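Local coordinates for N-acyl-D-glutamate deacylase (Bordetella bronchiseptica, PDB 3GIP), which probably hydrolyses N-acyl-D-glutamate to D-glutamate and a carboxylate, as a zinc-containing member of the amidohydrolase superfamily, at residues A142-A147 and D171-A176; A122-Y127 and L177-V182. All coordinates share one frame; numbering follows the deposited sequence.

Contacts 1 and 2 show how one helix can seal two neighbours at once: helix 163-179 lays Leu173 and Ala176 on strand 139-145 in contact 1, then offers Ala179 to the start of helix 124-133 in contact 2. Their centres are about 7 Å apart. Val124 CG2 touches Ala176 CB at 3.6 Å, joining the two apolar patches, while Val182 N probably donates to Ala142 O over 2.9 Å as the chain passes from the helix into the next strand. Neither contact supplies a zinc ligand; the zinc ion is bound by Cys95, just after strand 87-92, His218, at the end of strand 214-218, and His248, just after strand 243-246 of the same barrel.

Contact 1. Residues A142-A147 and D171-A176; sequences ALVGHA and DMLQAA
Leu173 and Ala176, one helical turn apart, both meet Val144, the side chain that strand 139-145 turns toward helix 163-179. Entering the helical segment at Asp171, the chain is in regular helix: Asp171 O accepts from Ala175 N, and Met172 O from Ala176 N, while the Met172 side chain packs on helix 146-153. Leu173 comes next and makes the tighter touch. With its CG anti to the backbone N (chi1 169°), the branch swings over toward the strand, and CD1 arrives 3.4 Å from Val144 CG1, closer than an ordinary methyl contact. That valine methyl is tucked between its own backbone N and carbonyl carbon (chi1 55°). The two side chains meet at a slant, methyl against methyl, while Leu173 also rests on Phe184 of strand 183-187 and Leu204 of helix 198-210. One turn on, Ala176 completes the contact. Its CB faces Val144 CB at 4.1 Å, with the two valine methyls slightly farther off. The short alanine lets the backbones draw near, the CA atoms of Val144 and Ala176 lying 6.9 Å apart. Val144 thus looks outward from the barrel, whereas Leu143 before it turns the other way, the alternation expected of a strand in a TIM barrel. Helix 163-179, after the short helix 146-153, lies on the connection from strand 139-145 to parallel strand 183-187, a beta-alpha-beta unit as in a TIM barrel. Backbone bonds from Val144 to Gly183 and Ser185 tie it to that next strand. Everything meeting between the two segments is aliphatic carbon and all three residues are buried, so the helix is held here by dispersion and by exclusion of water, with shape rather than bond direction setting the fit.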
# COMPACT_ATOMS: atom_id res chain seq x y z
N ALA A 142 -10.05 1.93 -3.20
CA ALA A 142 -9.31 2.75 -4.13
C ALA A 142 -9.28 4.24 -3.87
O ALA A 142 -10.28 4.85 -3.49
CB ALA A 142 -9.82 2.50 -5.55
N LEU A 143 -8.11 4.82 -4.10
CA LEU A 143 -7.88 6.25 -3.97
C LEU A 143 -7.81 6.77 -5.40
O LEU A 143 -7.45 6.01 -6.31
CB LEU A 143 -6.54 6.53 -3.29
CG LEU A 143 -6.34 6.10 -1.83
CD1 LEU A 143 -4.85 5.88 -1.57
CD2 LEU A 143 -6.89 7.17 -0.90
N VAL A 144 -8.16 8.03 -5.61
CA VAL A 144 -8.06 8.61 -6.95
C VAL A 144 -6.77 9.42 -6.95
O VAL A 144 -6.51 10.18 -6.02
CB VAL A 144 -9.26 9.52 -7.28
CG1 VAL A 144 -9.42 10.58 -6.22
CG2 VAL A 144 -9.06 10.17 -8.64
N GLY A 145 -5.96 9.23 -7.98
CA GLY A 145 -4.69 9.93 -8.06
C GLY A 145 -4.73 11.37 -8.53
O GLY A 145 -5.39 11.69 -9.52
N HIS A 146 -4.02 12.23 -7.82
CA HIS A 146 -3.93 13.65 -8.17
C HIS A 146 -3.30 13.79 -9.55
O HIS A 146 -3.66 14.69 -10.32
CB HIS A 146 -3.11 14.38 -7.10
CG HIS A 146 -2.69 15.77 -7.50
ND1 HIS A 146 -3.59 16.74 -7.88
CD2 HIS A 146 -1.47 16.35 -7.54
CE1 HIS A 146 -2.94 17.86 -8.14
NE2 HIS A 146 -1.65 17.65 -7.95
N ALA A 147 -2.36 12.91 -9.88
CA ALA A 147 -1.74 12.97 -11.20
C ALA A 147 -2.82 12.73 -12.25
O ALA A 147 -2.88 13.43 -13.26
CB ALA A 147 -0.64 11.93 -11.31
N ASP A 171 -14.42 18.49 -9.02
CA ASP A 171 -15.65 17.79 -9.40
C ASP A 171 -15.35 16.33 -9.73
O ASP A 171 -16.15 15.44 -9.41
CB ASP A 171 -16.31 18.47 -10.61
CG ASP A 171 -16.90 19.82 -10.26
OD1 ASP A 171 -17.18 20.07 -9.07
OD2 ASP A 171 -17.08 20.64 -11.19
N MET A 172 -14.21 16.08 -10.36
CA MET A 172 -13.81 14.72 -10.69
C MET A 172 -13.56 13.95 -9.39
O MET A 172 -13.93 12.79 -9.26
CB MET A 172 -12.53 14.72 -11.53
CG MET A 172 -12.69 15.30 -12.93
SD MET A 172 -11.17 15.15 -13.89
CE MET A 172 -11.36 13.51 -14.54
N LEU A 173 -12.94 14.62 -8.43
CA LEU A 173 -12.67 13.99 -7.15
C LEU A 173 -13.99 13.71 -6.45
O LEU A 173 -14.19 12.62 -5.90
CB LEU A 173 -11.80 14.91 -6.27
CG LEU A 173 -11.67 14.47 -4.81
CD1 LEU A 173 -11.13 13.05 -4.73
CD2 LEU A 173 -10.75 15.43 -4.08
N GLN A 174 -14.90 14.68 -6.47
CA GLN A 174 -16.19 14.50 -5.83
C GLN A 174 -16.93 13.30 -6.41
O GLN A 174 -17.51 12.51 -5.67
CB GLN A 174 -17.05 15.76 -5.99
CG GLN A 174 -18.33 15.72 -5.18
CD GLN A 174 -19.19 16.95 -5.37
OE1 GLN A 174 -18.68 18.07 -5.38
NE2 GLN A 174 -20.50 16.75 -5.50
N ALA A 175 -16.90 13.17 -7.73
CA ALA A 175 -17.56 12.06 -8.39
C ALA A 175 -16.93 10.73 -7.96
O ALA A 175 -17.62 9.75 -7.74
CB ALA A 175 -17.47 12.21 -9.90
N ALA A 176 -15.60 10.72 -7.83
CA ALA A 176 -14.89 9.52 -7.43
C ALA A 176 -15.29 9.12 -6.01
O ALA A 176 -15.56 7.96 -5.73
CB ALA A 176 -13.38 9.74 -7.51

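Contact 2. Residues A122-Y127 and L177-V182; sequences ADVPAY and LEAGAV
The methyl of Ala179, near the end of helix 163-179, sits against Val124 and Pro125, the first two residues of helix 124-133. Val124 has CG1 anti to its own N (chi1 176°), and this branch reaches Ala179 CB at 3.8 Å, leaving CG2 to face the neighbouring contact. Pro125 brings up the CG-CD side of its pyrrolidine ring, CG lying 3.9 Å from Ala179 CB and CD scarcely farther, so one methyl is shared by two side chains. The helix ends are each closed off locally. Asp123, the N-cap of helix 124-133, takes Ala126 N on OD1 at 2.8 Å, the donor arriving nearly in line with the C-O bond. At the C-terminal end of helix 163-179, Gly180 turns the chain with a positive phi of 125° in a Schellman motif: Gly180 N returns to Leu177 O (3.1 Å), and Ala181 N probably bonds to Ala176 O (3.0 Å). The contact therefore joins the N-terminal end of one helix to the C-terminal end of another. Around it, Ala181 packs back on Ala176, Tyr127 leans on Ala142, and Val182 lies on Leu143, so both helix ends border strand 139-145 where strand 183-187 begins beside it.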
# COMPACT_ATOMS: atom_id res chain seq x y z
N ALA A 122 -12.08 5.08 -17.69
CA ALA A 122 -12.65 6.42 -17.84
C ALA A 122 -12.84 7.13 -16.50
O ALA A 122 -12.44 8.28 -16.34
CB ALA A 122 -13.99 6.33 -18.57
N ASP A 123 -13.47 6.44 -15.55
CA ASP A 123 -13.71 7.00 -14.23
C ASP A 123 -13.83 5.88 -13.21
O ASP A 123 -13.78 4.70 -13.56
CB ASP A 123 -14.99 7.85 -14.21
CG ASP A 123 -16.18 7.13 -14.83
OD1 ASP A 123 -16.30 5.89 -14.67
OD2 ASP A 123 -17.02 7.81 -15.46
N VAL A 124 -13.99 6.25 -11.94
CA VAL A 124 -14.10 5.25 -10.88
C VAL A 124 -15.31 4.34 -11.09
O VAL A 124 -15.23 3.13 -10.86
CB VAL A 124 -14.17 5.92 -9.50
CG1 VAL A 124 -14.40 4.87 -8.42
CG2 VAL A 124 -12.87 6.66 -9.23
N PRO A 125 -16.45 4.89 -11.52
CA PRO A 125 -17.60 4.01 -11.73
C PRO A 125 -17.27 2.88 -12.71
O PRO A 125 -17.66 1.73 -12.50
CB PRO A 125 -18.67 4.96 -12.26
CG PRO A 125 -18.37 6.22 -11.50
CD PRO A 125 -16.86 6.31 -11.60
N ALA A 126 -16.54 3.21 -13.77
CA ALA A 126 -16.16 2.22 -14.77
C ALA A 126 -15.20 1.20 -14.17
O ALA A 126 -15.33 -0.01 -14.41
CB ALA A 126 -15.51 2.91 -15.97
N TYR A 127 -14.24 1.68 -13.39
CA TYR A 127 -13.26 0.82 -12.75
C TYR A 127 -13.95 -0.15 -11.79
O TYR A 127 -13.73 -1.36 -11.85
CB TYR A 127 -12.25 1.69 -11.99
CG TYR A 127 -11.18 0.93 -11.23
CD1 TYR A 127 -10.45 -0.09 -11.83
CD2 TYR A 127 -10.86 1.28 -9.92
CE1 TYR A 127 -9.43 -0.75 -11.14
CE2 TYR A 127 -9.85 0.63 -9.22
CZ TYR A 127 -9.14 -0.38 -9.84
OH TYR A 127 -8.13 -1.01 -9.15
N LEU A 177 -15.34 10.11 -5.12
CA LEU A 177 -15.72 9.85 -3.74
C LEU A 177 -17.17 9.38 -3.65
O LEU A 177 -17.50 8.49 -2.87
CB LEU A 177 -15.53 11.11 -2.89
CG LEU A 177 -14.10 11.66 -2.81
CD1 LEU A 177 -14.06 12.82 -1.83
CD2 LEU A 177 -13.13 10.57 -2.36
N GLU A 178 -18.04 9.97 -4.47
CA GLU A 178 -19.44 9.57 -4.46
C GLU A 178 -19.55 8.13 -4.96
O GLU A 178 -20.45 7.39 -4.57
CB GLU A 178 -20.27 10.52 -5.32
CG GLU A 178 -20.19 11.98 -4.86
CD GLU A 178 -21.02 12.93 -5.71
OE1 GLU A 178 -21.08 12.74 -6.94
OE2 GLU A 178 -21.59 13.89 -5.14
N ALA A 179 -18.62 7.74 -5.83
CA ALA A 179 -18.61 6.39 -6.39
C ALA A 179 -18.06 5.36 -5.40
O ALA A 179 -18.23 4.16 -5.59
CB ALA A 179 -17.79 6.36 -7.68
N GLY A 180 -17.38 5.83 -4.36
CA GLY A 180 -16.85 4.91 -3.37
C GLY A 180 -15.37 4.99 -3.08
O GLY A 180 -14.87 4.24 -2.24
N ALA A 181 -14.65 5.88 -3.75
CA ALA A 181 -13.21 6.03 -3.51
C ALA A 181 -13.02 6.46 -2.06
O ALA A 181 -13.83 7.20 -1.52
CB ALA A 181 -12.62 7.06 -4.45
N VAL A 182 -11.93 6.00 -1.45
CA VAL A 182 -11.65 6.34 -0.05
C VAL A 182 -10.93 7.67 0.15
O VAL A 182 -10.72 8.09 1.28
CB VAL A 182 -10.84 5.21 0.64
CG1 VAL A 182 -11.69 3.96 0.76
CG2 VAL A 182 -9.57 4.91 -0.15